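Local coordinates for SnoaL-like domain-containing protein (Burkholderia thailandensis E264, PDB 3EC9) that is of unknown function but has an NTF2-like, SnoaL-related fold of a kind that often binds small molecules in a pocket, at residues A19-A24 and A32-I37; A82-G87 and I91-Y96; I41-M46 and R63-R68. All blocks are in the same frame, centred on the assembly; numbering follows the deposited sequence.

Interaction 1: residues A19-A24 and A32-I37; sequences ADHYAA and AMMADI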
loop_
_atom_site.group_PDB
_atom_site.type_symbol
_atom_site.label_atom_id
_atom_site.label_comp_id
_atom_site.label_asym_id
_atom_site.label_seq_id
_atom_site.Cartn_x
_atom_site.Cartn_y
_atom_site.Cartn_z
ATOM N N ALA B 19 10.402 4.660 -13.004
ATOM C CA ALA B 19 10.397 6.119 -13.096
ATOM C C ALA B 19 9.925 6.609 -14.470
ATOM O O ALA B 19 9.148 7.582 -14.553
ATOM C CB ALA B 19 11.792 6.690 -12.774
ATOM N N ASP B 20 10.411 5.975 -15.539
ATOM C CA ASP B 20 9.950 6.339 -16.906
ATOM C C ASP B 20 8.431 6.174 -17.064
ATOM O O ASP B 20 7.742 7.008 -17.667
ATOM C CB ASP B 20 10.604 5.459 -17.943
ATOM C CG ASP B 20 12.053 5.796 -18.181
ATOM O OD1 ASP B 20 12.530 6.885 -17.800
ATOM O OD2 ASP B 20 12.712 4.954 -18.815
ATOM N N HIS B 21 7.911 5.059 -16.537
ATOM C CA HIS B 21 6.458 4.851 -16.514
ATOM C C HIS B 21 5.725 6.012 -15.835
ATOM O O HIS B 21 4.769 6.549 -16.366
ATOM C CB HIS B 21 6.020 3.527 -15.851
ATOM C CG HIS B 21 4.558 3.467 -15.648
ATOM N ND1 HIS B 21 3.690 3.071 -16.640
ATOM C CD2 HIS B 21 3.787 3.870 -14.609
ATOM C CE1 HIS B 21 2.449 3.223 -16.214
ATOM N NE2 HIS B 21 2.480 3.688 -14.982
ATOM N N TYR B 22 6.169 6.379 -14.642
ATOM C CA TYR B 22 5.489 7.418 -13.882
ATOM C C TYR B 22 5.508 8.762 -14.603
ATOM O O TYR B 22 4.513 9.468 -14.621
ATOM C CB TYR B 22 6.111 7.578 -12.508
ATOM C CG TYR B 22 5.626 6.565 -11.478
ATOM C CD1 TYR B 22 4.272 6.386 -11.189
ATOM C CD2 TYR B 22 6.539 5.824 -10.744
ATOM C CE1 TYR B 22 3.828 5.446 -10.191
ATOM C CE2 TYR B 22 6.127 4.890 -9.787
ATOM C CZ TYR B 22 4.786 4.730 -9.504
ATOM O OH TYR B 22 4.439 3.851 -8.517
ATOM N N ALA B 23 6.637 9.055 -15.238
ATOM C CA ALA B 23 6.763 10.281 -15.993
ATOM C C ALA B 23 5.760 10.299 -17.154
ATOM O O ALA B 23 5.109 11.316 -17.399
ATOM C CB ALA B 23 8.207 10.461 -16.487
ATOM N N ALA B 24 5.671 9.193 -17.886
ATOM C CA ALA B 24 4.744 9.048 -19.014
ATOM C C ALA B 24 3.319 9.157 -18.547
ATOM O O ALA B 24 2.479 9.760 -19.210
ATOM C CB ALA B 24 4.977 7.718 -19.735
ATOM N N ALA B 32 4.101 5.557 -24.225
ATOM C CA ALA B 32 5.275 5.467 -23.330
ATOM C C ALA B 32 4.934 4.765 -22.002
ATOM O O ALA B 32 5.741 3.990 -21.491
ATOM C CB ALA B 32 5.892 6.869 -23.060
HETATM N N MSE B 33 3.759 5.030 -21.439
HETATM C CA MSE B 33 3.344 4.327 -20.215
HETATM C C MSE B 33 3.486 2.829 -20.339
HETATM O O MSE B 33 3.974 2.173 -19.414
HETATM C CB MSE B 33 1.888 4.586 -19.906
HETATM C CG MSE B 33 1.634 5.898 -19.260
HETATM SE SE MSE B 33 -0.261 5.928 -18.890
HETATM C CE MSE B 33 -0.525 7.826 -19.049
HETATM N N MSE B 34 3.026 2.292 -21.471
HETATM C CA MSE B 34 2.942 0.851 -21.668
HETATM C C MSE B 34 4.145 0.224 -22.396
HETATM O O MSE B 34 4.203 -0.992 -22.575
HETATM C CB MSE B 34 1.636 0.473 -22.428
HETATM C CG MSE B 34 0.329 0.912 -21.789
HETATM SE SE MSE B 34 -0.106 -0.229 -20.236
HETATM C CE MSE B 34 0.565 0.950 -18.937
ATOM N N ALA B 35 5.134 1.036 -22.734
ATOM C CA ALA B 35 6.265 0.621 -23.615
ATOM C C ALA B 35 7.047 -0.566 -23.041
ATOM O O ALA B 35 7.544 -1.418 -23.825
ATOM C CB ALA B 35 7.211 1.770 -23.883
ATOM N N ASP B 36 7.197 -0.616 -21.700
ATOM C CA ASP B 36 8.020 -1.642 -21.065
ATOM C C ASP B 36 7.181 -2.734 -20.382
ATOM O O ASP B 36 7.719 -3.559 -19.634
ATOM C CB ASP B 36 9.008 -1.036 -20.071
ATOM C CG ASP B 36 9.964 -0.073 -20.734
ATOM O OD1 ASP B 36 10.594 -0.458 -21.771
ATOM O OD2 ASP B 36 10.075 1.062 -20.236
ATOM N N ILE B 37 5.873 -2.746 -20.655
ATOM C CA ILE B 37 4.993 -3.756 -20.092
ATOM C C ILE B 37 5.256 -5.103 -20.761
ATOM O O ILE B 37 5.190 -5.225 -21.994
ATOM C CB ILE B 37 3.521 -3.326 -20.241
ATOM C CG1 ILE B 37 3.249 -2.074 -19.413
ATOM C CG2 ILE B 37 2.524 -4.399 -19.782
ATOM C CD1 ILE B 37 3.234 -2.216 -17.846
#

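Interaction 2: residues A82-G87 and I91-Y96; sequences ALHDAG and IGVGRY. With ACT (acetate ion), chain E.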
loop_
_atom_site.group_PDB
_atom_site.type_symbol
_atom_site.label_atom_id
_atom_site.label_comp_id
_atom_site.label_asym_id
_atom_site.label_seq_id
_atom_site.Cartn_x
_atom_site.Cartn_y
_atom_site.Cartn_z
ATOM N N ALA B 82 7.712 9.348 -3.275
ATOM C CA ALA B 82 8.909 8.522 -2.988
ATOM C C ALA B 82 8.996 7.395 -3.942
ATOM O O ALA B 82 7.996 6.944 -4.439
ATOM C CB ALA B 82 8.951 8.008 -1.567
ATOM N N LEU B 83 10.216 6.948 -4.215
ATOM C CA LEU B 83 10.408 5.800 -5.085
ATOM C C LEU B 83 11.553 4.987 -4.499
ATOM O O LEU B 83 12.683 5.457 -4.407
ATOM C CB LEU B 83 10.682 6.210 -6.525
ATOM C CG LEU B 83 10.603 5.095 -7.576
ATOM C CD1 LEU B 83 9.190 4.499 -7.629
ATOM C CD2 LEU B 83 11.048 5.642 -8.947
ATOM N N HIS B 84 11.236 3.768 -4.060
ATOM C CA HIS B 84 12.169 2.972 -3.294
ATOM C C HIS B 84 12.714 1.863 -4.160
ATOM O O HIS B 84 11.959 1.077 -4.728
ATOM C CB HIS B 84 11.516 2.385 -2.044
ATOM C CG HIS B 84 10.874 3.405 -1.153
ATOM N ND1 HIS B 84 11.585 4.420 -0.540
ATOM C CD2 HIS B 84 9.570 3.635 -0.887
ATOM C CE1 HIS B 84 10.728 5.186 0.129
ATOM N NE2 HIS B 84 9.502 4.721 -0.056
ATOM N N ASP B 85 14.038 1.815 -4.261
ATOM C CA ASP B 85 14.743 0.880 -5.130
ATOM C C ASP B 85 15.089 -0.372 -4.332
ATOM O O ASP B 85 16.039 -0.358 -3.567
ATOM C CB ASP B 85 16.027 1.587 -5.654
ATOM C CG ASP B 85 16.748 0.801 -6.729
ATOM O OD1 ASP B 85 16.442 -0.375 -6.930
ATOM O OD2 ASP B 85 17.674 1.369 -7.385
ATOM N N ALA B 86 14.355 -1.475 -4.555
ATOM C CA ALA B 86 14.664 -2.781 -3.941
ATOM C C ALA B 86 15.148 -3.756 -5.040
ATOM O O ALA B 86 14.867 -4.967 -5.034
ATOM C CB ALA B 86 13.407 -3.329 -3.200
ATOM N N GLY B 87 15.853 -3.231 -6.026
ATOM C CA GLY B 87 16.512 -4.085 -7.017
ATOM C C GLY B 87 15.587 -4.429 -8.163
ATOM O O GLY B 87 15.215 -3.554 -8.959
ATOM N N ILE B 91 9.202 0.288 -5.340
ATOM C CA ILE B 91 7.952 0.667 -4.665
ATOM C C ILE B 91 7.765 2.183 -4.783
ATOM O O ILE B 91 8.564 2.968 -4.259
ATOM C CB ILE B 91 7.934 0.221 -3.159
ATOM C CG1 ILE B 91 8.142 -1.299 -3.069
ATOM C CG2 ILE B 91 6.638 0.644 -2.453
ATOM C CD1 ILE B 91 9.607 -1.804 -3.101
ATOM N N GLY B 92 6.679 2.580 -5.446
ATOM C CA GLY B 92 6.301 3.993 -5.561
ATOM C C GLY B 92 5.329 4.346 -4.438
ATOM O O GLY B 92 4.532 3.489 -4.020
ATOM N N VAL B 93 5.418 5.561 -3.890
ATOM C CA VAL B 93 4.492 5.989 -2.846
ATOM C C VAL B 93 4.074 7.392 -3.210
ATOM O O VAL B 93 4.881 8.200 -3.685
ATOM C CB VAL B 93 5.145 5.986 -1.468
ATOM C CG1 VAL B 93 4.148 6.521 -0.409
ATOM C CG2 VAL B 93 5.715 4.598 -1.100
ATOM N N GLY B 94 2.807 7.723 -3.010
ATOM C CA GLY B 94 2.366 9.080 -3.242
ATOM C C GLY B 94 0.916 9.257 -2.875
ATOM O O GLY B 94 0.408 8.588 -1.994
ATOM N N ARG B 95 0.260 10.153 -3.604
ATOM C CA ARG B 95 -1.101 10.554 -3.336
ATOM C C ARG B 95 -1.940 10.498 -4.613
ATOM O O ARG B 95 -1.502 10.946 -5.680
ATOM C CB ARG B 95 -1.094 11.972 -2.765
ATOM C CG ARG B 95 -0.587 11.988 -1.341
ATOM C CD ARG B 95 -0.191 13.378 -0.855
ATOM N NE ARG B 95 1.010 13.856 -1.552
ATOM N N TYR B 96 -3.162 10.018 -4.461
ATOM C CA TYR B 96 -4.183 10.110 -5.466
ATOM C C TYR B 96 -5.121 11.234 -5.112
ATOM O O TYR B 96 -5.362 11.512 -3.933
ATOM C CB TYR B 96 -5.064 8.869 -5.515
ATOM C CG TYR B 96 -4.483 7.629 -6.126
ATOM C CD1 TYR B 96 -3.757 7.660 -7.334
ATOM C CD2 TYR B 96 -4.757 6.375 -5.578
ATOM C CE1 TYR B 96 -3.280 6.463 -7.914
ATOM C CE2 TYR B 96 -4.293 5.222 -6.129
ATOM C CZ TYR B 96 -3.528 5.254 -7.297
ATOM O OH TYR B 96 -3.106 4.066 -7.844
HETATM C C ACT E . -3.547 3.099 -10.935
HETATM O O ACT E . -3.170 4.167 -10.393
HETATM O OXT ACT E . -3.518 2.043 -10.250
HETATM C CH3 ACT E . -3.959 3.094 -12.372
#

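Interaction 3: residues I41-M46 and R63-R68; sequences IEWTEM and RNVFRR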
loop_
_atom_site.group_PDB
_atom_site.type_symbol
_atom_site.label_atom_id
_atom_site.label_comp_id
_atom_site.label_asym_id
_atom_site.label_seq_id
_atom_site.Cartn_x
_atom_site.Cartn_y
_atom_site.Cartn_z
ATOM N N ILE B 41 2.592 -9.625 -18.258
ATOM C CA ILE B 41 2.192 -8.699 -17.181
ATOM C C ILE B 41 1.042 -9.229 -16.302
ATOM O O ILE B 41 0.066 -9.744 -16.823
ATOM C CB ILE B 41 1.743 -7.312 -17.777
ATOM C CG1 ILE B 41 1.488 -6.260 -16.689
ATOM C CG2 ILE B 41 0.515 -7.482 -18.661
ATOM C CD1 ILE B 41 2.683 -5.981 -15.822
ATOM N N GLU B 42 1.158 -9.053 -14.979
ATOM C CA GLU B 42 0.045 -9.147 -14.041
ATOM C C GLU B 42 -0.058 -7.802 -13.314
ATOM O O GLU B 42 0.824 -7.445 -12.545
ATOM C CB GLU B 42 0.265 -10.322 -13.084
ATOM C CG GLU B 42 0.309 -11.654 -13.827
ATOM C CD GLU B 42 0.481 -12.863 -12.920
ATOM O OE1 GLU B 42 0.410 -12.716 -11.675
ATOM O OE2 GLU B 42 0.678 -13.971 -13.475
ATOM N N TRP B 43 -1.104 -7.050 -13.619
ATOM C CA TRP B 43 -1.320 -5.709 -13.087
ATOM C C TRP B 43 -2.601 -5.752 -12.244
ATOM O O TRP B 43 -3.715 -5.913 -12.760
ATOM C CB TRP B 43 -1.446 -4.745 -14.251
ATOM C CG TRP B 43 -1.734 -3.352 -13.903
ATOM C CD1 TRP B 43 -2.874 -2.856 -13.277
ATOM C CD2 TRP B 43 -0.920 -2.210 -14.186
ATOM N NE1 TRP B 43 -2.807 -1.502 -13.170
ATOM C CE2 TRP B 43 -1.632 -1.066 -13.730
ATOM C CE3 TRP B 43 0.317 -2.031 -14.817
ATOM C CZ2 TRP B 43 -1.124 0.244 -13.845
ATOM C CZ3 TRP B 43 0.833 -0.702 -14.907
ATOM C CH2 TRP B 43 0.099 0.401 -14.426
ATOM N N THR B 44 -2.417 -5.650 -10.934
ATOM C CA THR B 44 -3.482 -5.762 -9.974
ATOM C C THR B 44 -3.907 -4.402 -9.340
ATOM O O THR B 44 -3.151 -3.733 -8.634
ATOM C CB THR B 44 -3.145 -6.744 -8.841
ATOM O OG1 THR B 44 -2.868 -8.020 -9.434
ATOM C CG2 THR B 44 -4.285 -6.814 -7.827
ATOM N N GLU B 45 -5.141 -4.017 -9.614
ATOM C CA GLU B 45 -5.804 -2.891 -8.963
ATOM C C GLU B 45 -6.454 -3.509 -7.697
ATOM O O GLU B 45 -6.964 -4.636 -7.726
ATOM C CB GLU B 45 -6.872 -2.286 -9.872
ATOM C CG GLU B 45 -6.301 -1.594 -11.102
ATOM C CD GLU B 45 -5.676 -0.288 -10.792
ATOM O OE1 GLU B 45 -6.382 0.637 -10.374
ATOM O OE2 GLU B 45 -4.476 -0.142 -11.029
HETATM N N MSE B 46 -6.344 -2.790 -6.579
HETATM C CA MSE B 46 -6.780 -3.334 -5.303
HETATM C C MSE B 46 -8.260 -3.748 -5.271
HETATM O O MSE B 46 -9.088 -3.103 -5.870
HETATM C CB MSE B 46 -6.499 -2.318 -4.195
HETATM C CG MSE B 46 -6.648 -2.855 -2.848
HETATM SE SE MSE B 46 -6.097 -1.623 -1.403
HETATM C CE MSE B 46 -4.594 -2.552 -0.544
ATOM N N ARG B 63 -7.626 -0.095 -21.371
ATOM C CA ARG B 63 -9.098 -0.047 -21.459
ATOM C C ARG B 63 -9.797 -0.128 -20.108
ATOM O O ARG B 63 -10.711 0.609 -19.848
ATOM C CB ARG B 63 -9.637 -1.159 -22.360
ATOM C CG ARG B 63 -9.475 -0.921 -23.874
ATOM C CD ARG B 63 -10.231 -1.972 -24.701
ATOM N NE ARG B 63 -9.741 -3.288 -24.360
ATOM C CZ ARG B 63 -10.279 -4.110 -23.463
ATOM N NH1 ARG B 63 -11.475 -3.871 -22.879
ATOM N NH2 ARG B 63 -9.612 -5.228 -23.183
ATOM N N ASN B 64 -9.403 -1.070 -19.266
ATOM C CA ASN B 64 -10.178 -1.367 -18.048
ATOM C C ASN B 64 -9.714 -0.612 -16.805
ATOM O O ASN B 64 -10.390 -0.624 -15.773
ATOM C CB ASN B 64 -10.195 -2.872 -17.774
ATOM C CG ASN B 64 -10.673 -3.713 -18.990
ATOM O OD1 ASN B 64 -11.545 -3.276 -19.775
ATOM N ND2 ASN B 64 -10.098 -4.932 -19.148
ATOM N N VAL B 65 -8.551 0.029 -16.885
ATOM C CA VAL B 65 -8.056 0.853 -15.780
ATOM C C VAL B 65 -8.011 2.325 -16.199
ATOM O O VAL B 65 -8.830 3.108 -15.773
ATOM C CB VAL B 65 -6.695 0.374 -15.239
ATOM C CG1 VAL B 65 -6.254 1.219 -14.001
ATOM C CG2 VAL B 65 -6.728 -1.130 -14.909
ATOM N N PHE B 66 -7.068 2.698 -17.062
ATOM C CA PHE B 66 -6.853 4.118 -17.320
ATOM C C PHE B 66 -8.005 4.779 -18.050
ATOM O O PHE B 66 -8.397 5.860 -17.699
ATOM C CB PHE B 66 -5.552 4.320 -18.066
ATOM C CG PHE B 66 -4.356 4.026 -17.212
ATOM C CD1 PHE B 66 -3.913 4.968 -16.285
ATOM C CD2 PHE B 66 -3.692 2.815 -17.300
ATOM C CE1 PHE B 66 -2.822 4.700 -15.477
ATOM C CE2 PHE B 66 -2.597 2.548 -16.495
ATOM C CZ PHE B 66 -2.170 3.496 -15.579
ATOM N N ARG B 67 -8.547 4.121 -19.070
ATOM C CA ARG B 67 -9.704 4.694 -19.779
ATOM C C ARG B 67 -10.879 4.913 -18.812
ATOM O O ARG B 67 -11.531 5.935 -18.851
ATOM C CB ARG B 67 -10.124 3.813 -20.953
ATOM C CG ARG B 67 -11.428 4.285 -21.622
ATOM C CD ARG B 67 -11.844 3.391 -22.796
ATOM N NE ARG B 67 -12.233 2.069 -22.306
ATOM C CZ ARG B 67 -12.807 1.135 -23.045
ATOM N NH1 ARG B 67 -12.986 1.322 -24.326
ATOM N NH2 ARG B 67 -13.124 -0.012 -22.484
ATOM N N ARG B 68 -11.170 3.918 -17.963
ATOM C CA ARG B 68 -12.288 4.001 -17.033
ATOM C C ARG B 68 -12.066 5.148 -16.047
ATOM O O ARG B 68 -13.016 5.891 -15.721
ATOM C CB ARG B 68 -12.476 2.655 -16.317
ATOM C CG ARG B 68 -13.587 2.652 -15.389
ATOM C CD ARG B 68 -13.852 1.269 -14.781
ATOM N NE ARG B 68 -14.738 1.423 -13.635
ATOM C CZ ARG B 68 -15.111 0.449 -12.836
ATOM N NH1 ARG B 68 -14.681 -0.782 -13.048
ATOM N NH2 ARG B 68 -15.963 0.703 -11.861
#

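Interaction 1: residues A19-A24 and A32-I37
The side chain of H21 reaches across from helix 14-26 and meets the backbone of M33 on the short helix 30-34. H21 ND1 donates to M33 O at 2.9 Å, with an N-H...O angle of 164°. The carbonyl oxygen lies at the edge of the imidazole, in the ring plane. At M33 the donor is tilted 25° from the carbonyl plane. The ring gets there because CG of H21 is anti to the backbone N (chi1 170°), which turns the imidazole toward 32-37. M34, a selenomethionine, bends back so that its CE sits 4.0 Å from H21 CE1, also near the ring plane.

One turn on, A24 packs against the start of the second segment. A24 CB is 3.6 Å from A32 CB and 3.4 Å from M33 N. The side chain of M33, also selenomethionine, has two conformers. In one of them it runs on past A24, with CG 3.8 Å from A24 CB, and its SE lies oblique to the H21 ring.

The other ring nitrogen, H21 NE2, is hydrogen-bonded to a glycerol, probably from the crystallisation liquor, which adds to the hold on the ring in this crystal. The nearly straight bond from ND1 sets the rotation of this buried ring. It holds one ring edge to the backbone of the other helix and ties the helices at this point.

Interaction 2: residues A82-G87 and I91-Y96
I91 opens the pairing by holding H84 with both of its backbone polar atoms. H84 N donates to I91 O at 2.8 Å, and I91 N donates to H84 O at 2.9 Å. The CD1 end of I91 lies alongside A86, 4.1 Å from A86 CB. At this turn end, D85 OD1 accepts from G87 N in an Asx turn. The same side of the sheet as I91 carries H84, A82 and V93, and it packs on the second subunit: I91 meets I91 of that subunit, and V93 meets its F128.

G92 is the non-hydrogen-bonded partner of L83, on the other side. With CG of L83 anti to the backbone N (chi1 -167°), its CD1 lies 3.6 Å from G92 CA, where no side chain intervenes, while CD2 meets A19 of helix 14-26.

V93 forms the second hydrogen-bonded pair, with A82. V93 N to A82 O is 3.0 Å and A82 N to V93 O is 3.1 Å. Its CG2 methyl comes to the edge of the H84 imidazole, 3.9 Å from H84 NE2.

Beyond G94, R95 NE makes a salt bridge with D81. The end of this guanidinium is not modelled, so the bridge is only partly defined. Y96 then turns into the interior. Its OH donates a hydrogen bond to an acetate ion, probably from the crystallisation liquor, with Y96 OH to acetate O 2.6 Å. H113 and Q127 are also hydrogen-bonded to this hydroxyl.

The whole is an antiparallel beta hairpin at one margin of the curved sheet of an NTF2-like fold, with one side in the dimer interface.

Interaction 3: residues I41-M46 and R63-R68
W43 and E45, on strand 41-45, face V65 and F66 of helix 58-72 in the NTF2-like fold, where helices pack over the curved sheet. The six-membered ring of W43 meets the F66 ring obliquely. The closest atoms are W43 CZ2 and F66 CE2, 3.8 Å apart, and the planes stand at 67°. E45 and V65 approach from opposite directions. The V65 CG1 methyl lies over one face of the carboxylate, 3.6 Å from E45 CD. CG1 is anti to the backbone N of V65, a rotation that turns it to the glutamate. V65 also sits in a wider, pi-type turn of the helix at 63-66. No hydrogen bond crosses between strand and helix.

Further out, F125 stacks on W43, and I61 touches both W43 and F66. Y55 touches E45 and V65. A glycerol near W43 and an acetate near E45, both probably from the crystallisation liquor, are consistent with a pocket here.

Within the strand, the E45 chain bends at chi2 (-74°) and brings its carboxylate back to the indole. There W43 NE1 donates to E45 OE2 at 3.0 Å, on the anti side and 25° out of the carboxylate plane.

From the N terminus, interaction 1 comes first and closes the short connection between helix 14-26 and helix 30-34. Interaction 3 follows, spanning strand 53-55 and the start of helix 58-72 to bring that helix over strand 41-45. Interaction 2 comes last and closes the tight hairpin of strands 73-86 and 89-100. The three lie in series: none nests in or crosses another. Interaction 1 touches both others. Its Y22 packs on L83 and G92 of interaction 2, while H21 and I37 reach W43 of interaction 3. Interactions 2 and 3 do not touch, but strands 89-100 and 41-45 belong to the same curved sheet.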